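Local coordinates for pullulanase (Bacillus acidopullulyticus, PDB 2WAN), which hydrolyses alpha-1,6-glucosidic linkages in pullulan and in branched starch polysaccharides, working as a debranching glycoside hydrolase, at residues S140-I145 and L288-D293; K123-K128 and V274-A279; L458-H463 and K535-S540. All coordinates share one frame; numbering follows the deposited sequence. Where two conformers were deposited one is given.

Contact 1 (S140-I145 and L288-D293); sequences SGFTVI and LDVAAD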
loop_
_atom_site.group_PDB
_atom_site.type_symbol
_atom_site.label_atom_id
_atom_site.label_comp_id
_atom_site.label_asym_id
_atom_site.label_seq_id
_atom_site.Cartn_x
_atom_site.Cartn_y
_atom_site.Cartn_z
ATOM N N SER A 140 40.606 -14.229 4.070
ATOM C CA SER A 140 40.047 -15.525 4.460
ATOM C C SER A 140 39.791 -16.434 3.247
ATOM O O SER A 140 38.767 -17.117 3.163
ATOM C CB SER A 140 38.786 -15.337 5.329
ATOM O OG SER A 140 38.193 -16.579 5.671
ATOM N N GLY A 141 40.736 -16.420 2.305
ATOM C CA GLY A 141 40.683 -17.282 1.120
ATOM C C GLY A 141 39.779 -16.809 -0.009
ATOM O O GLY A 141 39.611 -17.512 -1.014
ATOM N N PHE A 142 39.191 -15.624 0.151
ATOM C CA PHE A 142 38.268 -15.088 -0.861
ATOM C C PHE A 142 38.996 -14.329 -1.959
ATOM O O PHE A 142 39.919 -13.566 -1.678
ATOM C CB PHE A 142 37.221 -14.174 -0.222
ATOM C CG PHE A 142 36.084 -14.909 0.415
ATOM C CD1 PHE A 142 34.975 -15.277 -0.334
ATOM C CD2 PHE A 142 36.115 -15.225 1.771
ATOM C CE1 PHE A 142 33.909 -15.953 0.251
ATOM C CE2 PHE A 142 35.051 -15.901 2.367
ATOM C CZ PHE A 142 33.948 -16.270 1.605
ATOM N N THR A 143 38.559 -14.543 -3.202
ATOM C CA THR A 143 39.071 -13.802 -4.364
ATOM C C THR A 143 37.939 -13.200 -5.201
ATOM O O THR A 143 36.842 -13.765 -5.279
ATOM C CB THR A 143 39.943 -14.683 -5.294
ATOM O OG1 THR A 143 39.211 -15.855 -5.679
ATOM C CG2 THR A 143 41.242 -15.097 -4.600
ATOM N N VAL A 144 38.223 -12.054 -5.818
ATOM C CA VAL A 144 37.301 -11.405 -6.753
ATOM C C VAL A 144 38.062 -11.051 -8.033
ATOM O O VAL A 144 39.159 -10.482 -7.974
ATOM C CB VAL A 144 36.644 -10.129 -6.132
ATOM C CG1 VAL A 144 35.895 -9.313 -7.186
ATOM C CG2 VAL A 144 35.694 -10.506 -4.998
ATOM N N ILE A 145 37.484 -11.411 -9.178
ATOM C CA ILE A 145 38.057 -11.074 -10.476
ATOM C C ILE A 145 37.023 -10.383 -11.379
ATOM O O ILE A 145 35.852 -10.772 -11.417
ATOM C CB ILE A 145 38.620 -12.192 -11.122
ATOM C CG1 ILE A 145 39.420 -11.753 -12.324
ATOM C CG2 ILE A 145 37.572 -13.145 -11.536
ATOM C CD1 ILE A 145 40.176 -12.769 -12.861
ATOM N N LEU A 288 31.684 -9.728 -13.114
ATOM C CA LEU A 288 32.428 -9.842 -11.859
ATOM C C LEU A 288 32.127 -11.182 -11.206
ATOM O O LEU A 288 30.978 -11.634 -11.197
ATOM C CB LEU A 288 32.094 -8.673 -10.916
ATOM C CG LEU A 288 32.006 -7.247 -11.493
ATOM C CD1 LEU A 288 31.385 -6.285 -10.495
ATOM C CD2 LEU A 288 33.370 -6.721 -11.972
ATOM N N ASP A 289 33.170 -11.823 -10.675
ATOM C CA ASP A 289 33.049 -13.145 -10.059
ATOM C C ASP A 289 33.713 -13.180 -8.692
ATOM O O ASP A 289 34.705 -12.490 -8.459
ATOM C CB ASP A 289 33.674 -14.222 -10.949
ATOM C CG ASP A 289 32.655 -14.946 -11.803
ATOM O OD1 ASP A 289 32.839 -16.158 -12.041
ATOM O OD2 ASP A 289 31.670 -14.313 -12.239
ATOM N N VAL A 290 33.153 -13.985 -7.797
ATOM C CA VAL A 290 33.736 -14.188 -6.476
ATOM C C VAL A 290 33.903 -15.683 -6.224
ATOM O O VAL A 290 33.091 -16.491 -6.668
ATOM C CB VAL A 290 32.898 -13.504 -5.344
ATOM C CG1 VAL A 290 31.505 -14.099 -5.261
ATOM C CG2 VAL A 290 33.620 -13.590 -3.989
ATOM N N ALA A 291 34.989 -16.039 -5.543
ATOM C CA ALA A 291 35.247 -17.418 -5.156
ATOM C C ALA A 291 35.946 -17.443 -3.804
ATOM O O ALA A 291 36.457 -16.419 -3.337
ATOM C CB ALA A 291 36.107 -18.121 -6.215
ATOM N N ALA A 292 35.941 -18.619 -3.181
ATOM C CA ALA A 292 36.767 -18.909 -2.008
ATOM C C ALA A 292 37.316 -20.330 -2.130
ATOM O O ALA A 292 36.773 -21.148 -2.884
ATOM C CB ALA A 292 35.965 -18.746 -0.723
ATOM N N ASP A 293 38.389 -20.614 -1.392
ATOM C CA ASP A 293 39.017 -21.942 -1.401
ATOM C C ASP A 293 38.027 -23.052 -1.056
ATOM O O ASP A 293 37.398 -23.026 0.005
ATOM C CB ASP A 293 40.214 -21.976 -0.441
ATOM C CG ASP A 293 41.436 -21.255 -1.000
ATOM O OD1 ASP A 293 41.677 -21.344 -2.223
ATOM O OD2 ASP A 293 42.160 -20.605 -0.215
#
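T143 and A291 face each other across two antiparallel strands and exchange a reciprocal pair of backbone hydrogen bonds. T143 N donates to A291 O at 2.8 Å and A291 N returns to T143 O at 2.9 Å, with N-H...O angles of 170° and 164°. Two residues further on, I145 and D289 repeat the reciprocal pattern, I145 N reaching D289 O at 3.1 Å and D289 N reaching I145 O at 3.0 Å. Between these hydrogen-bonded pairs lies the non-hydrogen-bonded pair V144–V290, where the CA of V144 approaches D289 O and the CA of V290 approaches T143 O in CA-H...O contacts. The bond from D293 N to G141 O is weak.

The pairing places strand 288-292 against strand 142-146 in an all-beta domain, and the 142 residues between the segments, which include the X25 domain, contain no helix. Strand 295-302 borders 288-292 on its other edge, and strand 152-160 does the same for 142-146.

Apolar contacts gather on the face that carries F142, V144, V290 and A292. CG of F142 is anti to the carbonyl carbon (chi1 -80°), and the ring it carries has A292 CB over one face, 3.7 Å from the centroid and displaced toward the rim near CD1 and CE1, a CH-pi contact. V290 CG2 sits instead at the ring edge, near its plane, 4.2 Å from F142 CD1. The same methyl also meets V144 CG2 at 3.9 Å, so one branch of V290 serves both neighbours.

The opposite face bears T143, I145, D289 and A291 and is less buried. There I145 CG2 meets D289 CB, while the carboxylate of D289 leads away toward a long, weak ion pair with K147.

Contact 2 (K123-K128 and V274-A279); sequences KTVLAK and VQLTLA
V274 meets A127 in a reciprocal backbone pair: A127 N donates to V274 O at 2.8 Å, with an N-H...O angle of 174°, and V274 N donates back to A127 O. The neighbouring Q275 turns to the other face of the sheet. Its CG is anti to the backbone N (chi1 179°), and this methylene crosses the T124 methyl, CG to CG2, at 3.6 Å. Farther along the extended chain, OE1 accepts a weak bond from a water.

L276 returns to the V274 face and forms the second reciprocal pair. L276 N reaches V125 O at 2.7 Å in an almost straight bond (179°), and V125 N donates back to L276 O. CB of L276 and CB of V125 lie 4.2 Å apart. Strand 124-129 thus pairs antiparallel with strand 273-278 in a mixed beta-sheet of the N-terminal part of the modelled chain, where strand 114-121 lies beyond the former and strand 152-160 beyond the latter.

T277 lies opposite T124 as a non-hydrogen-bonded pair, and the link here is a water held by both hydroxyls: T277 OG1 at 2.7 Å and T124 OG1 at 2.6 Å. It is the same water that Q275 OE1 meets, so one solvent molecule bridges the two threonine hydroxyls and, weakly, reaches Q275. L278 N then donates to K123 O at 2.8 Å, while L278 CD1 touches V125 CG2 at 4.0 Å. The aliphatic part of K123, from CB to CD, passes L278 O, and its CE comes near A279 O.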
loop_
_atom_site.group_PDB
_atom_site.type_symbol
_atom_site.label_atom_id
_atom_site.label_comp_id
_atom_site.label_asym_id
_atom_site.label_seq_id
_atom_site.Cartn_x
_atom_site.Cartn_y
_atom_site.Cartn_z
ATOM N N LYS A 123 32.512 -0.902 -2.683
ATOM C CA LYS A 123 33.572 -1.870 -2.373
ATOM C C LYS A 123 33.121 -2.981 -1.414
ATOM O O LYS A 123 33.933 -3.509 -0.645
ATOM C CB LYS A 123 34.790 -1.139 -1.789
ATOM C CG LYS A 123 35.440 -0.114 -2.717
ATOM C CD LYS A 123 36.465 0.726 -1.955
ATOM C CE LYS A 123 37.170 1.713 -2.858
ATOM N NZ LYS A 123 37.725 2.856 -2.084
ATOM N N THR A 124 31.834 -3.341 -1.458
ATOM C CA THR A 124 31.279 -4.351 -0.550
ATOM C C THR A 124 30.487 -5.416 -1.293
ATOM O O THR A 124 29.561 -5.101 -2.060
ATOM C CB THR A 124 30.386 -3.715 0.540
ATOM O OG1 THR A 124 31.120 -2.708 1.243
ATOM C CG2 THR A 124 29.880 -4.765 1.529
ATOM N N VAL A 125 30.857 -6.672 -1.061
ATOM C CA VAL A 125 30.160 -7.824 -1.622
ATOM C C VAL A 125 29.540 -8.650 -0.497
ATOM O O VAL A 125 30.195 -8.918 0.523
ATOM C CB VAL A 125 31.097 -8.720 -2.477
ATOM C CG1 VAL A 125 30.405 -10.009 -2.902
ATOM C CG2 VAL A 125 31.604 -7.955 -3.697
ATOM N N LEU A 126 28.270 -9.021 -0.682
ATOM C CA LEU A 126 27.556 -9.901 0.240
ATOM C C LEU A 126 27.411 -11.268 -0.408
ATOM O O LEU A 126 26.692 -11.419 -1.393
ATOM C CB LEU A 126 26.175 -9.316 0.594
ATOM C CG LEU A 126 25.295 -10.170 1.520
ATOM C CD1 LEU A 126 25.731 -9.979 2.970
ATOM C CD2 LEU A 126 23.818 -9.816 1.378
ATOM N N ALA A 127 28.098 -12.268 0.142
ATOM C CA ALA A 127 28.149 -13.591 -0.480
ATOM C C ALA A 127 27.598 -14.706 0.399
ATOM O O ALA A 127 27.949 -14.808 1.575
ATOM C CB ALA A 127 29.582 -13.918 -0.917
ATOM N N LYS A 128 26.754 -15.542 -0.198
ATOM C CA LYS A 128 26.154 -16.693 0.472
ATOM C C LYS A 128 26.855 -17.988 0.071
ATOM O O LYS A 128 27.079 -18.246 -1.117
ATOM C CB LYS A 128 24.656 -16.781 0.150
ATOM C CG LYS A 128 23.909 -17.934 0.832
ATOM C CD LYS A 128 23.578 -17.604 2.283
ATOM C CE LYS A 128 23.260 -18.863 3.082
ATOM N NZ LYS A 128 22.249 -19.744 2.432
ATOM N N VAL A 274 28.839 -13.985 4.162
ATOM C CA VAL A 274 30.020 -13.166 4.371
ATOM C C VAL A 274 29.895 -11.792 3.724
ATOM O O VAL A 274 29.389 -11.664 2.606
ATOM C CB VAL A 274 31.292 -13.875 3.807
ATOM C CG1 VAL A 274 32.548 -13.092 4.158
ATOM C CG2 VAL A 274 31.391 -15.302 4.330
ATOM N N GLN A 275 30.362 -10.774 4.438
ATOM C CA GLN A 275 30.497 -9.431 3.897
ATOM C C GLN A 275 31.965 -9.155 3.566
ATOM O O GLN A 275 32.813 -9.127 4.464
ATOM C CB GLN A 275 29.981 -8.393 4.892
ATOM C CG GLN A 275 30.107 -6.960 4.397
ATOM C CD GLN A 275 29.733 -5.929 5.442
ATOM O OE1 GLN A 275 30.351 -4.871 5.527
ATOM N NE2 GLN A 275 28.715 -6.228 6.240
ATOM N N LEU A 276 32.246 -8.944 2.279
ATOM C CA LEU A 276 33.610 -8.729 1.778
ATOM C C LEU A 276 33.889 -7.271 1.449
ATOM O O LEU A 276 33.063 -6.591 0.832
ATOM C CB LEU A 276 33.866 -9.598 0.531
ATOM C CG LEU A 276 33.599 -11.099 0.667
ATOM C CD1 LEU A 276 33.593 -11.811 -0.685
ATOM C CD2 LEU A 276 34.617 -11.746 1.608
ATOM N N THR A 277 35.053 -6.788 1.869
ATOM C CA THR A 277 35.502 -5.450 1.500
ATOM C C THR A 277 36.543 -5.591 0.402
ATOM O O THR A 277 37.437 -6.439 0.491
ATOM C CB THR A 277 36.065 -4.669 2.703
ATOM O OG1 THR A 277 35.058 -4.571 3.712
ATOM C CG2 THR A 277 36.491 -3.254 2.299
ATOM N N LEU A 278 36.405 -4.771 -0.640
ATOM C CA LEU A 278 37.304 -4.812 -1.796
ATOM C C LEU A 278 38.279 -3.638 -1.790
ATOM O O LEU A 278 37.977 -2.575 -1.235
ATOM C CB LEU A 278 36.496 -4.837 -3.099
ATOM C CG LEU A 278 35.462 -5.953 -3.280
ATOM C CD1 LEU A 278 34.840 -5.851 -4.674
ATOM C CD2 LEU A 278 36.029 -7.361 -3.047
ATOM N N ALA A 279 39.452 -3.839 -2.395
ATOM C CA ALA A 279 40.478 -2.787 -2.466
ATOM C C ALA A 279 40.077 -1.648 -3.400
ATOM O O ALA A 279 40.389 -0.488 -3.139
ATOM C CB ALA A 279 41.837 -3.371 -2.881
HETATM O O HOH W 1 32.576 -3.663 3.165
#

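Contact 3 (L458-H463 and K535-S540); sequences LAFTEH and KQLIQS
F460 packs against L537 from its CB outward, the two side chains lying side by side and pointing the same way. CB of F460 meets L537 CG at 3.6 Å, an atom placed there by its position anti to the L537 backbone N (chi1 176°), and CG at the root of the ring meets L537 CD1 at 3.7 Å. The closest point is F460 CD1, 3.5 Å from that same methyl; CE1 is a little farther off. L537 CD1 lies 29° off the ring normal, which places it over one face in a CH-pi contact, and the ring of F443 stacks with that of F460.

The backbone of F460 is gripped too: in the conformer described, S540 OG donates to F460 O at 2.7 Å, in the carbonyl plane and on a lone pair. S540 has a second conformer, so the permanence of this bond is doubtful. T461 OG1 bonds back to L458 O, and T461 CG2 rests on Q536 O at 3.6 Å.

The 3-10 turn 458-461 thus packs on helix 529-543, which connects strands 485-488 and 547-552 in the beta-alpha-beta crossover of an alpha-amylase-type TIM barrel.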
loop_
_atom_site.group_PDB
_atom_site.type_symbol
_atom_site.label_atom_id
_atom_site.label_comp_id
_atom_site.label_asym_id
_atom_site.label_seq_id
_atom_site.Cartn_x
_atom_site.Cartn_y
_atom_site.Cartn_z
ATOM N N LEU A 458 -16.450 3.784 -21.542
ATOM C CA LEU A 458 -17.446 4.704 -22.106
ATOM C C LEU A 458 -18.840 4.550 -21.506
ATOM O O LEU A 458 -19.663 5.461 -21.634
ATOM C CB LEU A 458 -17.525 4.609 -23.654
ATOM C CG LEU A 458 -16.306 5.176 -24.396
ATOM C CD1 LEU A 458 -16.613 5.178 -25.890
ATOM C CD2 LEU A 458 -15.950 6.594 -23.938
ATOM N N ALA A 459 -19.125 3.412 -20.864
ATOM C CA ALA A 459 -20.409 3.265 -20.171
ATOM C C ALA A 459 -20.633 4.395 -19.157
ATOM O O ALA A 459 -21.765 4.812 -18.946
ATOM C CB ALA A 459 -20.518 1.887 -19.495
ATOM N N PHE A 460 -19.545 4.901 -18.554
ATOM C CA PHE A 460 -19.607 6.003 -17.582
ATOM C C PHE A 460 -19.913 7.372 -18.193
ATOM O O PHE A 460 -20.029 8.369 -17.465
ATOM C CB PHE A 460 -18.279 6.105 -16.816
ATOM C CG PHE A 460 -18.089 5.050 -15.758
ATOM C CD1 PHE A 460 -17.696 3.751 -16.095
ATOM C CD2 PHE A 460 -18.252 5.367 -14.411
ATOM C CE1 PHE A 460 -17.510 2.776 -15.105
ATOM C CE2 PHE A 460 -18.071 4.389 -13.411
ATOM C CZ PHE A 460 -17.682 3.106 -13.752
ATOM N N THR A 461 -20.007 7.453 -19.520
ATOM C CA THR A 461 -20.331 8.720 -20.183
ATOM C C THR A 461 -21.804 8.791 -20.583
ATOM O O THR A 461 -22.262 9.831 -21.099
ATOM C CB THR A 461 -19.497 8.941 -21.491
ATOM O OG1 THR A 461 -19.926 8.019 -22.516
ATOM C CG2 THR A 461 -17.993 8.759 -21.233
ATOM N N GLU A 462 -22.543 7.700 -20.361
ATOM C CA GLU A 462 -23.911 7.584 -20.877
ATOM C C GLU A 462 -24.965 8.138 -19.913
ATOM O O GLU A 462 -25.170 7.598 -18.833
ATOM C CB GLU A 462 -24.229 6.125 -21.234
ATOM C CG GLU A 462 -23.265 5.521 -22.274
ATOM C CD GLU A 462 -23.615 4.106 -22.626
ATOM O OE1 GLU A 462 -24.823 3.785 -22.716
ATOM O OE2 GLU A 462 -22.678 3.310 -22.787
ATOM N N HIS A 463 -25.648 9.202 -20.332
ATOM C CA HIS A 463 -26.760 9.787 -19.561
ATOM C C HIS A 463 -28.116 9.194 -19.921
ATOM O O HIS A 463 -28.325 8.699 -21.029
ATOM C CB HIS A 463 -26.799 11.309 -19.773
ATOM C CG HIS A 463 -25.607 12.016 -19.206
ATOM N ND1 HIS A 463 -25.605 12.572 -17.946
ATOM C CD2 HIS A 463 -24.365 12.217 -19.709
ATOM C CE1 HIS A 463 -24.419 13.103 -17.705
ATOM N NE2 HIS A 463 -23.649 12.900 -18.758
ATOM N N LYS A 535 -10.066 9.102 -20.378
ATOM C CA LYS A 535 -10.240 10.538 -20.127
ATOM C C LYS A 535 -11.714 10.922 -20.194
ATOM O O LYS A 535 -12.157 11.752 -19.405
ATOM C CB LYS A 535 -9.413 11.398 -21.107
ATOM C CG LYS A 535 -7.920 11.315 -20.880
ATOM C CD LYS A 535 -7.142 12.107 -21.958
ATOM C CE LYS A 535 -5.649 12.072 -21.630
ATOM N NZ LYS A 535 -4.829 12.615 -22.769
ATOM N N GLN A 536 -12.475 10.333 -21.134
ATOM C CA GLN A 536 -13.903 10.645 -21.245
ATOM C C GLN A 536 -14.663 10.177 -20.016
ATOM O O GLN A 536 -15.570 10.865 -19.568
ATOM C CB GLN A 536 -14.505 10.049 -22.524
ATOM C CG GLN A 536 -13.999 10.773 -23.766
ATOM C CD GLN A 536 -14.457 10.110 -25.056
ATOM O OE1 GLN A 536 -13.975 9.044 -25.430
ATOM N NE2 GLN A 536 -15.375 10.757 -25.748
ATOM N N LEU A 537 -14.288 9.016 -19.474
ATOM C CA LEU A 537 -14.884 8.554 -18.196
ATOM C C LEU A 537 -14.676 9.608 -17.089
ATOM O O LEU A 537 -15.624 10.015 -16.395
ATOM C CB LEU A 537 -14.296 7.204 -17.769
ATOM C CG LEU A 537 -14.726 6.592 -16.417
ATOM C CD1 LEU A 537 -14.472 5.081 -16.418
ATOM C CD2 LEU A 537 -13.977 7.192 -15.214
ATOM N N ILE A 538 -13.427 10.025 -16.927
ATOM C CA ILE A 538 -13.051 11.007 -15.900
ATOM C C ILE A 538 -13.757 12.346 -16.143
ATOM O O ILE A 538 -14.317 12.937 -15.216
ATOM C CB ILE A 538 -11.515 11.150 -15.856
ATOM C CG1 ILE A 538 -10.896 9.828 -15.395
ATOM C CG2 ILE A 538 -11.062 12.348 -14.958
ATOM C CD1 ILE A 538 -9.408 9.693 -15.771
ATOM N N GLN A 539 -13.749 12.802 -17.388
ATOM C CA GLN A 539 -14.447 14.036 -17.763
ATOM C C GLN A 539 -15.930 13.996 -17.393
ATOM O O GLN A 539 -16.488 14.981 -16.848
ATOM C CB GLN A 539 -14.269 14.279 -19.268
ATOM C CG GLN A 539 -14.888 15.542 -19.806
ATOM C CD GLN A 539 -14.619 15.694 -21.297
ATOM O OE1 GLN A 539 -14.703 14.722 -22.072
ATOM N NE2 GLN A 539 -14.318 16.911 -21.710
ATOM N N SER A 540 -16.566 12.864 -17.688
ATOM C CA SER A 540 -17.996 12.674 -17.446
ATOM C C SER A 540 -18.329 12.757 -15.965
ATOM O O SER A 540 -19.281 13.418 -15.572
ATOM C CB SER A 540 -18.462 11.307 -17.971
ATOM O OG SER A 540 -19.841 11.102 -17.690
HETATM O O HOH W 2 -21.124 12.299 -20.593
HETATM O O HOH W 3 -21.443 13.930 -17.380
#

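Contacts 1 and 2 belong to one beta domain and one sheet, their centres 10 Å apart. They meet directly: the ring of F142 packs on L276, F142 CG lying 3.7 Å from L276 CD2, and V144 on L278, so the apolar faces of both share a core, while their other faces are more exposed. In both, reciprocal backbone bonds do the pairing; contact 2 adds a water bridge between hydroxyls, contact 1 an aromatic face. Contact 3 lies on the opposite side of the chain's centre, its nearest atoms about 42 Å from contact 2. There, a turn meets a barrel helix through side chains and one hydroxyl-to-carbonyl bond, with F460 buried and T461 partly exposed.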